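Local coordinates for protein GH62 hydrolase (PDB 4PVA) that probably hydrolyses alpha-L-arabinofuranosyl side groups from arabinoxylan as a family GH62 arabinofuranosidase of a thermophilic fungus, at residues Asp47-Leu52 with Ala101-Phe106. Numbering follows the deposited sequence.
Sequences DPTAVL and AAPQVF
Strands 47-52 and 101-106 run almost parallel, 13° apart with axes 6.0 Å from each other, yet no direct backbone hydrogen bond joins them. A side chain does that work instead. The hydroxyl of T49 accepts the backbone N-H of V105, with N to OG1 3.0 Å, in a fairly straight bond (N-H...O 159°). Rotation about chi1 (180°) sets OG1 opposite the backbone N of T49, which leaves CG2 lying over the carbonyl oxygen of P103 and beside its ring, 4.0 Å from CG. The same OG1 is hydrogen-bonded to E297, so this buried hydroxyl has two partners. Next to it, V105 turns its CG1 back toward T49, and that methyl also meets CG1 of V51 at 4.2 Å, the two valines crossing at about a right angle. At the other end, the D47 carboxylate lies against the backbone of A102 and the P103 ring, with OD1 3.3 Å from CD of P103. S62, on the neighbouring strand 56-65 of the first sheet, ties this end together, its OG bonded to both OD1 of D47 and the backbone N of A102. A water bridges the two carbonyl oxygens, 2.8 Å from O of P103 and 3.2 Å from O of D47. D47 lies near a bound phosphate ion, which may mark a pocket. Such first strands of successive four-stranded antiparallel sheets, packed side by side near the centre of the chain, are characteristic of adjacent blades in the five-bladed beta-propeller of GH62 enzymes.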
# COMPACT_ATOMS: atom_id res chain seq x y z
N ASP A 47 2.53 5.46 -5.26
CA ASP A 47 1.87 4.39 -4.54
C ASP A 47 2.27 2.99 -5.00
O ASP A 47 1.48 2.25 -5.57
CB ASP A 47 0.36 4.61 -4.45
CG ASP A 47 -0.35 4.67 -5.75
OD1 ASP A 47 -0.20 3.72 -6.57
OD2 ASP A 47 -1.15 5.65 -5.96
N PRO A 48 3.52 2.60 -4.72
CA PRO A 48 4.01 1.31 -5.22
C PRO A 48 3.58 0.13 -4.36
O PRO A 48 3.42 0.24 -3.14
CB PRO A 48 5.53 1.49 -5.15
CG PRO A 48 5.71 2.37 -3.96
CD PRO A 48 4.58 3.35 -4.02
N THR A 49 3.45 -1.02 -4.99
CA THR A 49 3.39 -2.32 -4.32
C THR A 49 4.45 -3.18 -4.99
O THR A 49 4.67 -3.03 -6.20
CB THR A 49 1.98 -2.95 -4.40
OG1 THR A 49 1.99 -4.21 -3.73
CG2 THR A 49 1.52 -3.16 -5.83
N ALA A 50 5.13 -4.04 -4.24
CA ALA A 50 6.27 -4.75 -4.80
C ALA A 50 6.54 -6.06 -4.09
O ALA A 50 6.38 -6.17 -2.86
CB ALA A 50 7.51 -3.89 -4.71
N VAL A 51 7.02 -7.02 -4.88
CA VAL A 51 7.53 -8.28 -4.39
C VAL A 51 8.88 -8.56 -5.01
O VAL A 51 9.19 -8.02 -6.07
CB VAL A 51 6.55 -9.44 -4.67
CG1 VAL A 51 5.25 -9.28 -3.86
CG2 VAL A 51 6.24 -9.56 -6.17
N LEU A 52 9.66 -9.38 -4.32
CA LEU A 52 10.98 -9.80 -4.81
C LEU A 52 10.91 -11.30 -4.94
O LEU A 52 10.63 -12.00 -3.99
CB LEU A 52 12.06 -9.36 -3.84
CG LEU A 52 13.47 -9.93 -4.03
CD1 LEU A 52 14.04 -9.55 -5.38
CD2 LEU A 52 14.41 -9.47 -2.92
N ALA A 101 -6.23 3.18 -9.43
CA ALA A 101 -5.15 3.71 -8.63
C ALA A 101 -4.88 2.86 -7.43
O ALA A 101 -5.74 2.13 -6.91
CB ALA A 101 -5.49 5.12 -8.17
N ALA A 102 -3.67 3.00 -6.90
CA ALA A 102 -3.27 2.52 -5.57
C ALA A 102 -3.36 1.00 -5.39
O ALA A 102 -4.19 0.50 -4.61
CB ALA A 102 -4.02 3.26 -4.47
N PRO A 103 -2.51 0.28 -6.10
CA PRO A 103 -2.55 -1.18 -6.05
C PRO A 103 -1.80 -1.80 -4.87
O PRO A 103 -0.88 -1.18 -4.28
CB PRO A 103 -1.85 -1.58 -7.35
CG PRO A 103 -0.87 -0.49 -7.59
CD PRO A 103 -1.52 0.75 -7.08
N GLN A 104 -2.16 -3.04 -4.58
CA GLN A 104 -1.51 -3.95 -3.64
C GLN A 104 -1.48 -5.29 -4.36
O GLN A 104 -2.54 -5.75 -4.80
CB GLN A 104 -2.33 -4.09 -2.37
CG GLN A 104 -1.77 -5.10 -1.39
CD GLN A 104 -2.79 -5.71 -0.47
OE1 GLN A 104 -3.98 -5.75 -0.77
NE2 GLN A 104 -2.32 -6.23 0.65
N VAL A 105 -0.32 -5.93 -4.44
CA VAL A 105 -0.19 -7.23 -5.12
C VAL A 105 0.17 -8.34 -4.15
O VAL A 105 1.03 -8.17 -3.30
CB VAL A 105 0.84 -7.18 -6.28
CG1 VAL A 105 2.28 -7.09 -5.82
CG2 VAL A 105 0.62 -8.37 -7.19
N PHE A 106 -0.45 -9.50 -4.31
CA PHE A 106 -0.10 -10.68 -3.53
C PHE A 106 -0.55 -11.92 -4.28
O PHE A 106 -1.39 -11.84 -5.19
CB PHE A 106 -0.68 -10.66 -2.10
CG PHE A 106 -2.17 -10.50 -2.07
CD1 PHE A 106 -3.02 -11.61 -2.16
CD2 PHE A 106 -2.74 -9.23 -2.04
CE1 PHE A 106 -4.40 -11.44 -2.17
CE2 PHE A 106 -4.10 -9.06 -2.07
CZ PHE A 106 -4.93 -10.16 -2.14
O HOH W 1 -0.85 1.51 -3.56